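Local coordinates for protein prophenoloxidase b (Marsupenaeus japonicus, PDB 3WKY) that is a crustacean type 3 copper protein of the hemolymph, the proenzyme of a phenoloxidase that probably hydroxylates monophenols and oxidises o-diphenols at a paired copper centre, at residues N228-A231 against R232-E236; L297-W300 against R301-Y305; G334-L337 against V338-L342; Y353-I356 against H357-H361; R395-K398 against F399-N402. All blocks are in the same frame, centred on the assembly; numbering follows the deposited sequence.

Interaction 1: residues N228-A231 against R232-E236; sequences NLVA and RYNME
M235 runs back past the carbonyl of A231 one turn earlier in the same helix, and here the contact is tightest. Its CG lies 3.2 Å from A231 O, the oxygen that also accepts M235 N, and its terminal CE reaches A231 CB at 4.3 Å. The first torsion puts CG beside the backbone N (chi1 -57°), which aims the flexible thioether chain back along the helix; the small methyl of A231 leaves room for it. R232 behaves similarly at its base, where CB, CG and CD pass N228 O, the nearest being CB at 3.4 Å. R232 N donates to that same oxygen over 3.0 Å, and N234 N to V230 O over 3.0 Å.

The looser part lies at the side-chain ends, which diverge. V230 CG1 and N234 ND2 come no nearer than 4.3 Å, and the Y233 ring swings away, its hydroxyl bonding R190. None of this faces solvent, since every touching residue is buried, and the polar ends are satisfied inside the protein: N228 and R232 both bond T528, while N234 OD1 accepts from V245 N. A long extended chain ending in a guanidinium suits R232 because it can reach several acceptors beyond the helix.

Helix 218-239 thus lays L229 and V230 against helix 391-409, presents R232 to W189 of helix 187-190, and through N228 and R232 holds the edge strand 528-534.

Interaction 2: residues L297-W300 against R301-Y305; sequences LEMW and RTHLY
M299 and H303 meet one turn apart on helix 294-310, part of the largely helical copper-containing domain of the hemocyanin family. Their contact is chiefly CH-pi: M299 CG sits over the imidazole face, 4.0 Å from the ring centroid of H303, while SD lies obliquely to the same ring. Bends at chi2 and chi3 (60° and 72°) curl the methionine so that its sulfur also reaches T302 CB, at 4.0 Å. A soft, flexible chain suits a place between an aromatic ring and neighbouring subunits.

The backbone bonds are regular i to i+4 links, with M299 O accepting H303 N while lying over a face of the ring that follows.

Side-chain hydrogen bonds hold H303 at both nitrogens: ND1 bonds V352 O, and NE2 bonds NE of R180 of a neighbouring subunit. A leucine in its place would probably leave V352 O and that arginine without their imidazole partner and weaken this link between subunits.

Charge and water form the last group. E298 and R301 lie side by side with their planes 20° apart, but their charged ends are no salt bridge; E298 OE1 has its own with R252, and R301 NH1 bonds E249 O. Two waters lie at the guanidinium edge, in its plane. One joins E298 OE2 to R301 NH2; the other donates to E298 O and accepts from R301 NE, 2.8 Å from each.

Interaction 3: residues G334-L337 against V338-L342; sequences GINL and VGEAL
E340 rises beside N336 one turn further along helix 334-343, a short helix of the hemocyanin copper-containing domain. Starting at its root, E340 CB stands 3.7 Å from N336 O, the carbonyl that also takes E340 N in an i to i+4 hydrogen bond of 2.9 Å. CG comes closer to that oxygen, at 3.4 Å, because the first torsion places it beside the backbone N (chi1 -64°). The two side chains hardly touch directly, the nearest approach being E340 CG to N336 OD1 at 4.3 Å. Beyond CG the chain bends (chi2 -77°) and ends in a carboxylate whose assured partners are on OE1, which forms a salt bridge with R218 and accepts from D346 N. The nearby arginine probably favours the ionised state. OE2 lies near a water, but at a distance too short to be trusted, and that link is doubtful.

N336 suits the position because its amide offers both a donor and an acceptor: OD1 accepts from E220 N in the first turn of helix 218-239, and ND2 gives chiefly to D332 OD1, with the same water as a further acceptor.

Elsewhere the helix packs closely. V338 N donates to G334 O, and G339 N to I335 O. The A341 methyl rests on L337 O at 3.4 Å, where it adds little bulk beside the carbonyl. I335 and L342, apolar and buried, turn to helix 391-409, and L337 packs on L323 and V348. V338 CG2 lies 3.3 Å from G334 O.

Interaction 4: residues Y353-I356 against H357-H361; sequences YGNI and HNLGH. With CUO (Cu2-o2 cluster), chain J.
N355 stands at the N-cap position of helix 356-365 yet makes no capping bond with its side chain. Its OD1 accepts chiefly from A344 N, while the amide leans across to N358, whose ND2 is a weak second donor to OD1 at 3.2 Å, with an N-H...O angle of 125° and the two amide planes 83° apart. CG lies anti to the backbone N (chi1 -171°), which brings the ND2 branch to 4.0 Å from L359 CG. The backbone of N355 does helix work, its O accepting L359 N at 3.2 Å. Before it, G354 takes a positive phi, which glycine tolerates readily, as the chain leaves helix 350-353.

In the next residue, I356 O accepts G360 N, and I356 packs on W300 and F399. H357 and H361, four residues apart, project from the same face, and each places NE2 2.1 Å from the same copper of the cluster (CU2). Their ND1 atoms are fixed from behind, H357 by E343 O and H361 by M381 O, which sets the rings' rotation. H397 supplies the third nitrogen. Two histidines one turn apart on a helix, with a third from another helix, are characteristic of a type 3 copper site.

Interaction 5: residues R395-K398 against F399-N402; sequences RWHK and FIDN. With CUO (Cu2-o2 cluster), chain J.
The helix 391-409 carries the third histidine of one copper of the type 3 centre, and around it W396 is set against F399 and I400. H397 NE2 binds that copper (CU2) at 2.2 Å, with H357 and H361 completing its histidine set, and the H226 ring stacks on the imidazole. I400 runs alongside H397, its CB 4.1 Å from H397 ND1.

W396 presents one face to the residues that follow. F399 CD2 lies 3.8 Å from W396 CZ3, above the rim of that face, and I400 CG1 sits over the same face; the two aromatic rings are oblique, with planes at 45°. Both have CG on the side away from the backbone N (W396 chi1 -174°, F399 chi1 156°), which sends them out side by side. Tryptophan suits this buried place: its broad face takes F399 and I400, while NE1 makes a probable hydrogen bond to H357 O. Replacing W396 with a serine would probably open a gap beside F399 and I400 and cost H357 O the indole N-H.

Away from the copper, K398 NZ and D401 OD2 meet through a water, 2.8 Å from each, and D401 has a salt bridge with R525. K398 CE rests 3.7 Å from N402 OD1, which accepts from R525. The backbone underneath is regular, D401 N to H397 O being 2.8 Å. A helix-borne histidine completing a three-histidine copper site, as in type 3 copper proteins, places this contact within the tyrosinase copper-binding signature.

In the fold
Interactions 4 and 5 meet at the copper cluster, where their histidines share one copper and H357 NE2 and H397 NE2 are 3.4 Å apart; the probable hydrogen bond from W396 to the H357 carbonyl joins the two helices a second time. Interaction 1 backs interaction 5, V230 CG2 touching H397 CB at 3.6 Å, and its L229 side chain is about 6 Å from the cluster. Interactions 2 and 3 lie further out: L297 of interaction 2 and G339 of interaction 3 are each about 12 Å from the cluster. W300 of interaction 2 packs on 353-356, and L342 of interaction 3 touches L304, I356 and I400, joining interactions 2, 4 and 5.

Interaction 1: residues N228-A231 against R232-E236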
# COMPACT_ATOMS: atom_id res chain seq x y z
N ASN A 228 11.23 -16.41 32.18
CA ASN A 228 12.60 -16.90 32.28
C ASN A 228 13.09 -17.52 30.98
O ASN A 228 14.24 -17.35 30.59
CB ASN A 228 12.70 -17.89 33.45
CG ASN A 228 12.92 -17.19 34.76
OD1 ASN A 228 14.06 -16.95 35.13
ND2 ASN A 228 11.83 -16.82 35.45
N LEU A 229 12.19 -18.22 30.29
CA LEU A 229 12.49 -18.79 28.99
C LEU A 229 12.84 -17.70 27.95
O LEU A 229 13.84 -17.81 27.23
CB LEU A 229 11.29 -19.64 28.53
CG LEU A 229 11.29 -20.33 27.17
CD1 LEU A 229 12.56 -21.13 26.95
CD2 LEU A 229 10.07 -21.24 27.12
N VAL A 230 12.01 -16.66 27.87
CA VAL A 230 12.29 -15.51 27.00
C VAL A 230 13.57 -14.76 27.39
O VAL A 230 14.39 -14.41 26.53
CB VAL A 230 11.10 -14.54 26.99
CG1 VAL A 230 11.46 -13.25 26.22
CG2 VAL A 230 9.87 -15.22 26.36
N ALA A 231 13.76 -14.52 28.68
CA ALA A 231 14.96 -13.80 29.14
C ALA A 231 16.23 -14.55 28.75
O ALA A 231 17.18 -13.96 28.24
CB ALA A 231 14.91 -13.59 30.65
N ARG A 232 16.25 -15.86 28.99
CA ARG A 232 17.44 -16.65 28.67
C ARG A 232 17.68 -16.74 27.17
O ARG A 232 18.82 -16.74 26.71
CB ARG A 232 17.37 -18.04 29.33
CG ARG A 232 17.75 -17.96 30.83
CD ARG A 232 17.41 -19.24 31.58
NE ARG A 232 17.85 -19.12 32.97
CZ ARG A 232 19.04 -19.50 33.42
NH1 ARG A 232 19.93 -20.03 32.59
NH2 ARG A 232 19.34 -19.33 34.71
N TYR A 233 16.60 -16.78 26.39
CA TYR A 233 16.74 -16.75 24.95
C TYR A 233 17.44 -15.47 24.52
O TYR A 233 18.36 -15.51 23.69
CB TYR A 233 15.36 -16.80 24.33
CG TYR A 233 15.32 -16.81 22.81
CD1 TYR A 233 15.91 -17.84 22.08
CD2 TYR A 233 14.63 -15.80 22.13
CE1 TYR A 233 15.82 -17.86 20.67
CE2 TYR A 233 14.55 -15.81 20.73
CZ TYR A 233 15.14 -16.85 20.01
OH TYR A 233 15.04 -16.87 18.63
N ASN A 234 17.01 -14.34 25.08
CA ASN A 234 17.66 -13.08 24.75
C ASN A 234 19.13 -13.04 25.15
O ASN A 234 19.93 -12.40 24.48
CB ASN A 234 16.93 -11.89 25.37
CG ASN A 234 15.80 -11.38 24.50
OD1 ASN A 234 15.81 -11.56 23.27
ND2 ASN A 234 14.82 -10.73 25.13
N MET A 235 19.49 -13.70 26.25
CA MET A 235 20.89 -13.72 26.63
C MET A 235 21.69 -14.52 25.62
O MET A 235 22.84 -14.20 25.31
CB MET A 235 21.06 -14.29 28.04
CG MET A 235 20.27 -13.52 29.05
SD MET A 235 20.60 -14.02 30.76
CE MET A 235 19.10 -13.37 31.46
N GLU A 236 21.06 -15.55 25.07
CA GLU A 236 21.70 -16.33 24.04
C GLU A 236 21.84 -15.48 22.76
O GLU A 236 22.88 -15.51 22.09
CB GLU A 236 20.87 -17.61 23.80
CG GLU A 236 21.65 -18.80 23.33
CD GLU A 236 22.54 -19.44 24.40
OE1 GLU A 236 22.54 -19.03 25.60
OE2 GLU A 236 23.27 -20.37 24.01

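Interaction 2: residues L297-W300 against R301-Y305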
# COMPACT_ATOMS: atom_id res chain seq x y z
N LEU A 297 -9.41 -11.96 18.80
CA LEU A 297 -8.26 -11.96 19.71
C LEU A 297 -7.85 -10.54 20.09
O LEU A 297 -7.45 -10.27 21.22
CB LEU A 297 -7.05 -12.70 19.10
CG LEU A 297 -6.99 -14.22 19.30
CD1 LEU A 297 -8.18 -14.91 18.62
CD2 LEU A 297 -5.66 -14.79 18.77
N GLU A 298 -7.95 -9.62 19.13
CA GLU A 298 -7.63 -8.22 19.41
C GLU A 298 -8.57 -7.60 20.42
O GLU A 298 -8.15 -6.82 21.28
CB GLU A 298 -7.63 -7.40 18.12
CG GLU A 298 -6.43 -7.74 17.25
CD GLU A 298 -6.47 -7.08 15.89
OE1 GLU A 298 -7.58 -6.71 15.45
OE2 GLU A 298 -5.39 -6.97 15.27
N MET A 299 -9.85 -7.96 20.35
CA MET A 299 -10.79 -7.42 21.33
C MET A 299 -10.60 -8.04 22.72
O MET A 299 -10.69 -7.34 23.74
CB MET A 299 -12.24 -7.55 20.86
CG MET A 299 -13.20 -6.77 21.78
SD MET A 299 -12.84 -4.99 21.86
CE MET A 299 -13.39 -4.52 20.20
N TRP A 300 -10.29 -9.34 22.77
CA TRP A 300 -9.90 -9.94 24.05
C TRP A 300 -8.72 -9.19 24.64
O TRP A 300 -8.68 -8.90 25.85
CB TRP A 300 -9.49 -11.40 23.87
CG TRP A 300 -10.62 -12.33 23.49
CD1 TRP A 300 -11.94 -12.17 23.75
CD2 TRP A 300 -10.49 -13.59 22.82
NE1 TRP A 300 -12.65 -13.24 23.25
CE2 TRP A 300 -11.78 -14.13 22.68
CE3 TRP A 300 -9.40 -14.32 22.31
CZ2 TRP A 300 -12.02 -15.36 22.07
CZ3 TRP A 300 -9.64 -15.54 21.70
CH2 TRP A 300 -10.94 -16.05 21.59
N ARG A 301 -7.74 -8.87 23.80
CA ARG A 301 -6.56 -8.14 24.24
C ARG A 301 -6.92 -6.75 24.75
O ARG A 301 -6.44 -6.30 25.80
CB ARG A 301 -5.55 -8.02 23.09
CG ARG A 301 -4.27 -7.28 23.49
CD ARG A 301 -3.22 -7.37 22.38
NE ARG A 301 -3.66 -6.70 21.16
CZ ARG A 301 -2.95 -6.69 20.02
NH1 ARG A 301 -1.78 -7.32 19.95
NH2 ARG A 301 -3.40 -6.04 18.97
N THR A 302 -7.77 -6.06 24.00
CA THR A 302 -8.27 -4.74 24.41
C THR A 302 -8.95 -4.81 25.78
O THR A 302 -8.68 -3.98 26.67
CB THR A 302 -9.25 -4.19 23.36
OG1 THR A 302 -8.53 -3.96 22.13
CG2 THR A 302 -9.89 -2.89 23.83
N HIS A 303 -9.80 -5.82 25.96
CA HIS A 303 -10.50 -5.98 27.24
C HIS A 303 -9.51 -6.24 28.38
O HIS A 303 -9.65 -5.70 29.49
CB HIS A 303 -11.51 -7.13 27.19
CG HIS A 303 -12.74 -6.84 26.37
ND1 HIS A 303 -13.59 -7.82 25.94
CD2 HIS A 303 -13.28 -5.66 25.95
CE1 HIS A 303 -14.60 -7.28 25.25
NE2 HIS A 303 -14.42 -5.97 25.25
N LEU A 304 -8.52 -7.08 28.12
CA LEU A 304 -7.56 -7.42 29.15
C LEU A 304 -6.66 -6.24 29.51
O LEU A 304 -6.35 -6.01 30.69
CB LEU A 304 -6.74 -8.65 28.72
CG LEU A 304 -5.70 -9.15 29.72
CD1 LEU A 304 -6.37 -9.54 31.06
CD2 LEU A 304 -4.93 -10.33 29.13
N TYR A 305 -6.23 -5.49 28.49
CA TYR A 305 -5.44 -4.28 28.72
C TYR A 305 -6.23 -3.29 29.56
O TYR A 305 -5.65 -2.64 30.45
CB TYR A 305 -5.06 -3.60 27.39
CG TYR A 305 -3.89 -4.23 26.64
CD1 TYR A 305 -3.21 -5.33 27.15
CD2 TYR A 305 -3.47 -3.71 25.43
CE1 TYR A 305 -2.14 -5.91 26.45
CE2 TYR A 305 -2.41 -4.27 24.73
CZ TYR A 305 -1.75 -5.36 25.24
OH TYR A 305 -0.70 -5.90 24.51
O HOH W 1 -2.89 -6.09 16.17
O HOH W 2 -5.97 -5.16 20.82

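Interaction 3: residues G334-L337 against V338-L342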
# COMPACT_ATOMS: atom_id res chain seq x y z
N GLY A 334 -2.68 -10.65 41.71
CA GLY A 334 -3.08 -10.08 40.43
C GLY A 334 -2.35 -10.73 39.26
O GLY A 334 -2.97 -11.01 38.22
N ILE A 335 -1.05 -10.96 39.41
CA ILE A 335 -0.28 -11.63 38.35
C ILE A 335 -0.86 -13.01 38.03
O ILE A 335 -0.90 -13.43 36.86
CB ILE A 335 1.23 -11.72 38.71
CG1 ILE A 335 2.02 -12.47 37.63
CG2 ILE A 335 1.44 -12.40 40.08
CD1 ILE A 335 1.99 -11.77 36.24
N ASN A 336 -1.36 -13.71 39.06
CA ASN A 336 -1.98 -15.02 38.84
C ASN A 336 -3.29 -14.91 38.08
O ASN A 336 -3.56 -15.68 37.16
CB ASN A 336 -2.22 -15.76 40.16
CG ASN A 336 -2.66 -17.19 39.93
OD1 ASN A 336 -2.00 -17.95 39.22
ND2 ASN A 336 -3.79 -17.56 40.52
N LEU A 337 -4.12 -13.94 38.47
CA LEU A 337 -5.40 -13.71 37.81
C LEU A 337 -5.22 -13.34 36.33
O LEU A 337 -5.99 -13.80 35.47
CB LEU A 337 -6.17 -12.58 38.52
CG LEU A 337 -6.77 -13.00 39.87
CD1 LEU A 337 -7.13 -11.77 40.69
CD2 LEU A 337 -8.00 -13.88 39.66
N VAL A 338 -4.21 -12.51 36.05
CA VAL A 338 -3.91 -12.12 34.66
C VAL A 338 -3.42 -13.34 33.89
O VAL A 338 -3.85 -13.58 32.75
CB VAL A 338 -2.87 -10.97 34.62
CG1 VAL A 338 -2.40 -10.70 33.18
CG2 VAL A 338 -3.46 -9.70 35.22
N GLY A 339 -2.55 -14.13 34.52
CA GLY A 339 -2.06 -15.35 33.89
C GLY A 339 -3.17 -16.31 33.53
O GLY A 339 -3.20 -16.83 32.40
N GLU A 340 -4.10 -16.56 34.46
CA GLU A 340 -5.21 -17.46 34.17
C GLU A 340 -6.11 -16.90 33.06
O GLU A 340 -6.70 -17.65 32.29
CB GLU A 340 -6.06 -17.73 35.42
CG GLU A 340 -5.32 -18.47 36.57
CD GLU A 340 -5.15 -19.97 36.31
OE1 GLU A 340 -5.37 -20.44 35.17
OE2 GLU A 340 -4.79 -20.70 37.27
N ALA A 341 -6.22 -15.57 33.00
CA ALA A 341 -7.07 -14.95 31.98
C ALA A 341 -6.39 -14.97 30.61
O ALA A 341 -7.06 -15.09 29.56
CB ALA A 341 -7.41 -13.51 32.38
N LEU A 342 -5.07 -14.85 30.61
CA LEU A 342 -4.31 -14.73 29.35
C LEU A 342 -3.99 -16.06 28.69
O LEU A 342 -3.96 -16.15 27.46
CB LEU A 342 -3.02 -13.93 29.60
CG LEU A 342 -2.06 -13.63 28.44
CD1 LEU A 342 -2.81 -12.97 27.27
CD2 LEU A 342 -0.90 -12.73 28.93
O HOH W 3 -4.59 -20.30 39.65

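Interaction 4: residues Y353-I356 against H357-H361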
# COMPACT_ATOMS: atom_id res chain seq x y z
N TYR A 353 -12.49 -12.11 28.25
CA TYR A 353 -11.02 -12.09 28.09
C TYR A 353 -10.48 -13.16 27.15
O TYR A 353 -9.33 -13.10 26.71
CB TYR A 353 -10.29 -12.14 29.47
CG TYR A 353 -10.74 -11.03 30.37
CD1 TYR A 353 -10.43 -9.71 30.08
CD2 TYR A 353 -11.50 -11.29 31.50
CE1 TYR A 353 -10.87 -8.67 30.90
CE2 TYR A 353 -11.94 -10.27 32.33
CZ TYR A 353 -11.62 -8.96 32.02
OH TYR A 353 -12.05 -7.94 32.83
N GLY A 354 -11.31 -14.16 26.86
CA GLY A 354 -11.00 -15.13 25.81
C GLY A 354 -9.93 -16.16 26.12
O GLY A 354 -9.84 -16.68 27.24
N ASN A 355 -9.13 -16.46 25.10
CA ASN A 355 -8.16 -17.55 25.15
C ASN A 355 -6.99 -17.15 24.26
O ASN A 355 -6.62 -17.88 23.33
CB ASN A 355 -8.83 -18.84 24.63
CG ASN A 355 -7.97 -20.09 24.84
OD1 ASN A 355 -7.10 -20.11 25.71
ND2 ASN A 355 -8.22 -21.13 24.03
N ILE A 356 -6.41 -15.98 24.55
CA ILE A 356 -5.46 -15.35 23.63
C ILE A 356 -4.22 -16.17 23.36
O ILE A 356 -3.87 -16.43 22.21
CB ILE A 356 -5.02 -13.96 24.14
CG1 ILE A 356 -6.20 -12.98 24.12
CG2 ILE A 356 -3.85 -13.42 23.29
CD1 ILE A 356 -5.96 -11.75 25.04
N HIS A 357 -3.51 -16.57 24.41
CA HIS A 357 -2.23 -17.20 24.20
C HIS A 357 -2.34 -18.57 23.50
O HIS A 357 -1.57 -18.86 22.57
CB HIS A 357 -1.44 -17.32 25.50
CG HIS A 357 -0.49 -18.47 25.50
ND1 HIS A 357 -0.86 -19.73 25.93
CD2 HIS A 357 0.80 -18.57 25.08
CE1 HIS A 357 0.16 -20.56 25.78
NE2 HIS A 357 1.17 -19.88 25.28
N ASN A 358 -3.29 -19.40 23.94
CA ASN A 358 -3.43 -20.73 23.32
C ASN A 358 -3.83 -20.62 21.85
O ASN A 358 -3.26 -21.31 20.99
CB ASN A 358 -4.47 -21.59 24.07
CG ASN A 358 -3.97 -22.05 25.43
OD1 ASN A 358 -2.77 -22.13 25.66
ND2 ASN A 358 -4.90 -22.35 26.34
N LEU A 359 -4.81 -19.77 21.57
CA LEU A 359 -5.28 -19.67 20.19
C LEU A 359 -4.20 -19.07 19.30
O LEU A 359 -4.08 -19.45 18.13
CB LEU A 359 -6.59 -18.88 20.09
CG LEU A 359 -7.81 -19.78 20.32
CD1 LEU A 359 -9.05 -18.96 20.61
CD2 LEU A 359 -8.04 -20.69 19.11
N GLY A 360 -3.40 -18.18 19.86
CA GLY A 360 -2.30 -17.59 19.12
C GLY A 360 -1.34 -18.65 18.60
O GLY A 360 -0.84 -18.54 17.49
N HIS A 361 -1.07 -19.67 19.42
CA HIS A 361 -0.26 -20.79 18.94
C HIS A 361 -0.88 -21.45 17.72
O HIS A 361 -0.19 -21.80 16.75
CB HIS A 361 -0.15 -21.86 20.01
CG HIS A 361 1.00 -21.64 20.94
ND1 HIS A 361 2.25 -22.18 20.70
CD2 HIS A 361 1.10 -20.93 22.08
CE1 HIS A 361 3.07 -21.82 21.67
NE2 HIS A 361 2.39 -21.06 22.51
CU1 CUO J . 4.67 -22.75 26.84
CU2 CUO J . 3.01 -20.63 24.46
O1 CUO J . 3.08 -21.95 25.94
O2 CUO J . 4.01 -22.55 24.70

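Interaction 5: residues R395-K398 against F399-N402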
# COMPACT_ATOMS: atom_id res chain seq x y z
N ARG A 395 8.81 -14.66 19.60
CA ARG A 395 8.13 -13.42 19.31
C ARG A 395 6.74 -13.42 19.98
O ARG A 395 6.30 -12.40 20.51
CB ARG A 395 8.01 -13.20 17.79
CG ARG A 395 9.37 -13.10 17.07
CD ARG A 395 9.22 -12.33 15.73
NE ARG A 395 8.69 -10.99 15.98
CZ ARG A 395 8.03 -10.25 15.09
NH1 ARG A 395 7.79 -10.72 13.87
NH2 ARG A 395 7.58 -9.05 15.44
N TRP A 396 6.07 -14.57 19.93
CA TRP A 396 4.76 -14.69 20.57
C TRP A 396 4.91 -14.55 22.09
O TRP A 396 4.14 -13.84 22.75
CB TRP A 396 4.11 -16.03 20.20
CG TRP A 396 2.70 -16.16 20.71
CD1 TRP A 396 2.23 -17.10 21.59
CD2 TRP A 396 1.58 -15.32 20.38
NE1 TRP A 396 0.89 -16.90 21.82
CE2 TRP A 396 0.46 -15.82 21.09
CE3 TRP A 396 1.41 -14.21 19.54
CZ2 TRP A 396 -0.81 -15.22 21.02
CZ3 TRP A 396 0.13 -13.62 19.45
CH2 TRP A 396 -0.96 -14.14 20.18
N HIS A 397 5.92 -15.20 22.65
CA HIS A 397 6.12 -15.10 24.09
C HIS A 397 6.69 -13.80 24.59
O HIS A 397 6.50 -13.45 25.75
CB HIS A 397 6.84 -16.33 24.67
CG HIS A 397 5.88 -17.41 24.98
ND1 HIS A 397 5.12 -17.41 26.13
CD2 HIS A 397 5.41 -18.43 24.21
CE1 HIS A 397 4.27 -18.42 26.09
NE2 HIS A 397 4.43 -19.05 24.94
N LYS A 398 7.39 -13.07 23.72
CA LYS A 398 7.76 -11.71 24.08
C LYS A 398 6.49 -10.85 24.16
O LYS A 398 6.37 -10.02 25.06
CB LYS A 398 8.79 -11.12 23.10
CG LYS A 398 9.24 -9.70 23.48
CD LYS A 398 10.11 -9.70 24.76
CE LYS A 398 10.48 -8.27 25.13
NZ LYS A 398 11.55 -8.23 26.19
N PHE A 399 5.54 -11.03 23.24
CA PHE A 399 4.26 -10.34 23.37
C PHE A 399 3.58 -10.70 24.69
O PHE A 399 3.11 -9.82 25.43
CB PHE A 399 3.32 -10.68 22.20
CG PHE A 399 1.86 -10.50 22.52
CD1 PHE A 399 1.34 -9.24 22.79
CD2 PHE A 399 1.00 -11.59 22.56
CE1 PHE A 399 -0.01 -9.06 23.11
CE2 PHE A 399 -0.34 -11.43 22.86
CZ PHE A 399 -0.85 -10.17 23.14
N ILE A 400 3.52 -11.99 24.98
CA ILE A 400 2.90 -12.46 26.21
C ILE A 400 3.62 -11.87 27.43
O ILE A 400 2.97 -11.37 28.37
CB ILE A 400 2.86 -14.01 26.26
CG1 ILE A 400 1.91 -14.54 25.17
CG2 ILE A 400 2.40 -14.49 27.63
CD1 ILE A 400 0.46 -14.06 25.33
N ASP A 401 4.95 -11.87 27.41
CA ASP A 401 5.68 -11.32 28.55
C ASP A 401 5.43 -9.81 28.67
O ASP A 401 5.42 -9.25 29.78
CB ASP A 401 7.17 -11.60 28.43
CG ASP A 401 7.91 -11.36 29.74
OD1 ASP A 401 7.64 -12.10 30.71
OD2 ASP A 401 8.75 -10.44 29.80
N ASN A 402 5.26 -9.15 27.53
CA ASN A 402 4.92 -7.73 27.52
C ASN A 402 3.59 -7.45 28.22
O ASN A 402 3.45 -6.42 28.88
CB ASN A 402 4.86 -7.17 26.08
CG ASN A 402 6.23 -6.89 25.49
OD1 ASN A 402 7.24 -6.91 26.20
ND2 ASN A 402 6.26 -6.61 24.18
CU1 CUO J . 4.67 -22.75 26.84
CU2 CUO J . 3.01 -20.63 24.46
O1 CUO J . 3.08 -21.95 25.94
O2 CUO J . 4.01 -22.55 24.70
O HOH W 4 11.06 -9.97 28.35